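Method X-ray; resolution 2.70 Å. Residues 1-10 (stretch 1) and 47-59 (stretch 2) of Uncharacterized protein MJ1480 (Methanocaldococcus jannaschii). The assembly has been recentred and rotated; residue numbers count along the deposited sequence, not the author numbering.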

# COMPACT_ATOMS: atom_id res chain seq x y z
N MSE A 1 -11.52 -24.13 -7.12
CA MSE A 1 -11.03 -22.79 -6.82
C MSE A 1 -9.56 -22.81 -6.46
O MSE A 1 -9.15 -23.49 -5.52
CB MSE A 1 -11.82 -22.17 -5.68
CG MSE A 1 -11.75 -20.66 -5.66
SE MSE A 1 -12.19 -19.82 -3.92
CE MSE A 1 -10.40 -19.73 -3.13
N PHE A 2 -8.75 -22.08 -7.20
CA PHE A 2 -7.32 -22.07 -6.93
C PHE A 2 -6.80 -20.73 -6.37
O PHE A 2 -7.40 -19.68 -6.59
CB PHE A 2 -6.56 -22.51 -8.18
CG PHE A 2 -5.19 -22.99 -7.90
CD1 PHE A 2 -4.99 -24.21 -7.27
CD2 PHE A 2 -4.09 -22.22 -8.23
CE1 PHE A 2 -3.70 -24.66 -6.99
CE2 PHE A 2 -2.80 -22.66 -7.95
CZ PHE A 2 -2.60 -23.88 -7.33
N MSE A 3 -5.69 -20.79 -5.63
CA MSE A 3 -5.02 -19.60 -5.12
C MSE A 3 -3.52 -19.68 -5.25
O MSE A 3 -2.93 -20.69 -4.90
CB MSE A 3 -5.27 -19.43 -3.64
CG MSE A 3 -6.72 -19.47 -3.21
SE MSE A 3 -6.77 -19.60 -1.27
CE MSE A 3 -7.96 -21.15 -1.12
N ARG A 4 -2.90 -18.61 -5.72
CA ARG A 4 -1.47 -18.45 -5.55
C ARG A 4 -1.20 -17.06 -5.02
O ARG A 4 -2.00 -16.16 -5.20
CB ARG A 4 -0.71 -18.68 -6.86
CG ARG A 4 0.82 -18.84 -6.65
CD ARG A 4 1.56 -19.29 -7.92
NE ARG A 4 1.62 -20.75 -8.09
CZ ARG A 4 0.91 -21.45 -8.98
NH1 ARG A 4 0.06 -20.83 -9.79
NH2 ARG A 4 1.05 -22.77 -9.07
N GLU A 5 -0.07 -16.89 -4.36
CA GLU A 5 0.29 -15.63 -3.75
C GLU A 5 1.39 -14.98 -4.57
O GLU A 5 2.34 -15.64 -4.97
CB GLU A 5 0.77 -15.88 -2.34
CG GLU A 5 0.72 -14.69 -1.43
CD GLU A 5 1.33 -14.97 -0.06
OE1 GLU A 5 1.61 -16.16 0.22
OE2 GLU A 5 1.51 -14.01 0.73
N ILE A 6 1.26 -13.69 -4.85
CA ILE A 6 2.31 -12.98 -5.57
C ILE A 6 2.83 -11.83 -4.75
O ILE A 6 2.25 -11.48 -3.74
CB ILE A 6 1.84 -12.43 -6.95
CG1 ILE A 6 0.89 -11.26 -6.76
CG2 ILE A 6 1.18 -13.53 -7.73
CD1 ILE A 6 0.87 -10.32 -7.90
N GLU A 7 3.93 -11.23 -5.18
CA GLU A 7 4.46 -10.08 -4.48
C GLU A 7 4.93 -9.03 -5.45
O GLU A 7 5.61 -9.34 -6.41
CB GLU A 7 5.60 -10.53 -3.59
CG GLU A 7 6.33 -9.45 -2.89
CD GLU A 7 7.32 -10.05 -1.93
OE1 GLU A 7 6.85 -10.59 -0.90
OE2 GLU A 7 8.54 -10.04 -2.20
N LEU A 8 4.50 -7.79 -5.25
CA LEU A 8 5.05 -6.69 -6.03
C LEU A 8 6.15 -6.09 -5.21
O LEU A 8 6.10 -6.12 -3.99
CB LEU A 8 4.01 -5.62 -6.33
CG LEU A 8 2.94 -5.93 -7.37
CD1 LEU A 8 3.52 -6.86 -8.40
CD2 LEU A 8 1.76 -6.57 -6.71
N ARG A 9 7.15 -5.54 -5.87
CA ARG A 9 8.28 -4.96 -5.17
C ARG A 9 8.72 -3.70 -5.89
O ARG A 9 8.71 -3.63 -7.12
CB ARG A 9 9.40 -5.99 -5.12
CG ARG A 9 10.53 -5.68 -4.20
CD ARG A 9 11.69 -6.62 -4.49
NE ARG A 9 12.83 -6.42 -3.59
CZ ARG A 9 13.80 -5.53 -3.76
NH1 ARG A 9 13.79 -4.70 -4.81
NH2 ARG A 9 14.78 -5.45 -2.87
N GLY A 10 9.07 -2.68 -5.12
CA GLY A 10 9.56 -1.44 -5.69
C GLY A 10 8.80 -0.20 -5.26
O GLY A 10 8.69 0.11 -4.07
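Stretch 2, residues 47-59: SYAKILVIGRDER

Antiparallel strands illustrate how a regular backbone ladder fixes which side chains must fit together, and this pair is a clear case. Strand 47-55 runs against strand 2-10 at 163° between their N-to-C directions, the axes approaching to 4.6 Å. Phe-2, Arg-4, Ile-6, Leu-8 and Gly-10 face Gly-55, Val-53, Ile-51, Ala-49 and Ser-47 in hydrogen-bonded pairs; at the centre, Ile-6 N reaches Ile-51 O at 2.8 Å and Ile-51 N reaches Ile-6 O at 3.0 Å. The side chains these pairs possess share one face of the sheet, where large groups meet small ones at Leu-8 with Ala-49 and Phe-2 with Gly-55, while Ile-6 with Ile-51 sets branched chain against branched chain. Leu-8 lies across from the short side chain of Ala-49 and extends to Ile-51, CD2 of Leu-8 lying 3.2 Å from CD1 of Ile-51. Ile-6 packs CG1 4.1 Å from CB of Ile-51. Phe-2 is paired with Gly-55, which presents no side chain, and over one face of its ring lies Glu-58, at the start of the following helix: CG of Glu-58 sits 3.7 Å from the Phe-2 ring centroid, 17° off the normal. The other face carries Met-3, Glu-5 and Glu-7 against Ile-54, Leu-52 and Lys-50. There Met-3 CB meets Leu-52 CD1 at 4.2 Å, while Glu-7 OE1 forms a long salt bridge to Lys-50 NZ at 3.9 Å.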

# COMPACT_ATOMS: atom_id res chain seq x y z
N SER A 47 9.16 -0.63 -1.43
CA SER A 47 8.10 -1.22 -0.61
C SER A 47 7.74 -2.57 -1.20
O SER A 47 8.22 -2.93 -2.27
CB SER A 47 6.87 -0.32 -0.59
OG SER A 47 7.23 1.04 -0.42
N TYR A 48 6.92 -3.33 -0.51
CA TYR A 48 6.43 -4.55 -1.13
C TYR A 48 4.99 -4.83 -0.74
O TYR A 48 4.54 -4.43 0.32
CB TYR A 48 7.36 -5.75 -0.87
CG TYR A 48 7.35 -6.32 0.52
CD1 TYR A 48 6.25 -7.05 0.98
CD2 TYR A 48 8.43 -6.17 1.37
CE1 TYR A 48 6.23 -7.59 2.26
CE2 TYR A 48 8.42 -6.71 2.67
CZ TYR A 48 7.32 -7.42 3.10
OH TYR A 48 7.29 -7.96 4.36
N ALA A 49 4.27 -5.49 -1.63
CA ALA A 49 2.92 -5.90 -1.35
C ALA A 49 2.78 -7.38 -1.65
O ALA A 49 3.26 -7.86 -2.66
CB ALA A 49 1.97 -5.10 -2.19
N LYS A 50 2.14 -8.12 -0.75
CA LYS A 50 1.74 -9.48 -1.05
C LYS A 50 0.23 -9.52 -1.33
O LYS A 50 -0.57 -9.04 -0.56
CB LYS A 50 2.08 -10.44 0.08
CG LYS A 50 3.53 -10.61 0.35
CD LYS A 50 3.70 -11.70 1.38
CE LYS A 50 5.17 -12.05 1.57
NZ LYS A 50 5.76 -11.47 2.79
N ILE A 51 -0.13 -10.10 -2.46
CA ILE A 51 -1.49 -10.17 -2.91
C ILE A 51 -1.78 -11.62 -3.25
O ILE A 51 -1.00 -12.26 -3.95
CB ILE A 51 -1.67 -9.37 -4.19
CG1 ILE A 51 -1.36 -7.90 -3.93
CG2 ILE A 51 -3.06 -9.57 -4.76
CD1 ILE A 51 -0.98 -7.15 -5.17
N LEU A 52 -2.89 -12.11 -2.72
CA LEU A 52 -3.43 -13.41 -3.05
C LEU A 52 -4.37 -13.29 -4.24
O LEU A 52 -5.23 -12.42 -4.27
CB LEU A 52 -4.21 -13.92 -1.86
CG LEU A 52 -4.71 -15.35 -1.76
CD1 LEU A 52 -3.56 -16.27 -1.42
CD2 LEU A 52 -5.77 -15.37 -0.67
N VAL A 53 -4.17 -14.14 -5.24
CA VAL A 53 -4.96 -14.13 -6.47
C VAL A 53 -5.82 -15.36 -6.47
O VAL A 53 -5.35 -16.44 -6.19
CB VAL A 53 -4.06 -14.16 -7.71
CG1 VAL A 53 -4.89 -14.19 -8.97
CG2 VAL A 53 -3.16 -12.96 -7.72
N ILE A 54 -7.09 -15.21 -6.78
CA ILE A 54 -8.02 -16.31 -6.69
C ILE A 54 -8.80 -16.47 -8.00
O ILE A 54 -9.41 -15.53 -8.50
CB ILE A 54 -9.02 -16.08 -5.56
CG1 ILE A 54 -8.31 -15.55 -4.32
CG2 ILE A 54 -9.76 -17.34 -5.26
CD1 ILE A 54 -9.24 -15.08 -3.23
N GLY A 55 -8.79 -17.67 -8.55
CA GLY A 55 -9.54 -17.94 -9.76
C GLY A 55 -10.32 -19.22 -9.60
O GLY A 55 -10.29 -19.86 -8.56
N ARG A 56 -11.01 -19.60 -10.66
CA ARG A 56 -11.88 -20.76 -10.64
C ARG A 56 -11.10 -22.07 -10.62
O ARG A 56 -11.61 -23.09 -10.15
CB ARG A 56 -12.77 -20.73 -11.86
CG ARG A 56 -12.00 -20.60 -13.14
CD ARG A 56 -12.93 -20.78 -14.28
NE ARG A 56 -12.26 -20.64 -15.56
CZ ARG A 56 -12.22 -19.50 -16.23
NH1 ARG A 56 -12.81 -18.42 -15.74
NH2 ARG A 56 -11.57 -19.44 -17.39
N ASP A 57 -9.88 -22.04 -11.14
CA ASP A 57 -9.04 -23.22 -11.16
C ASP A 57 -7.59 -22.87 -11.49
O ASP A 57 -7.29 -21.76 -11.90
CB ASP A 57 -9.62 -24.29 -12.10
CG ASP A 57 -9.90 -23.76 -13.51
OD1 ASP A 57 -9.17 -22.86 -13.99
OD2 ASP A 57 -10.86 -24.27 -14.15
N GLU A 58 -6.68 -23.82 -11.30
CA GLU A 58 -5.28 -23.50 -11.48
C GLU A 58 -4.93 -23.06 -12.89
O GLU A 58 -4.22 -22.10 -13.09
CB GLU A 58 -4.41 -24.67 -11.06
CG GLU A 58 -2.94 -24.35 -11.04
CD GLU A 58 -2.14 -25.58 -10.74
OE1 GLU A 58 -2.79 -26.57 -10.34
OE2 GLU A 58 -0.89 -25.55 -10.91
N ARG A 59 -5.43 -23.77 -13.88
CA ARG A 59 -5.20 -23.38 -15.26
C ARG A 59 -5.42 -21.88 -15.41
O ARG A 59 -4.52 -21.14 -15.82
CB ARG A 59 -6.18 -24.13 -16.17
CG ARG A 59 -5.89 -23.98 -17.64
CD ARG A 59 -6.62 -25.05 -18.45
NE ARG A 59 -6.41 -26.39 -17.90
CZ ARG A 59 -5.76 -27.37 -18.52
NH1 ARG A 59 -5.26 -27.18 -19.73
NH2 ARG A 59 -5.62 -28.55 -17.92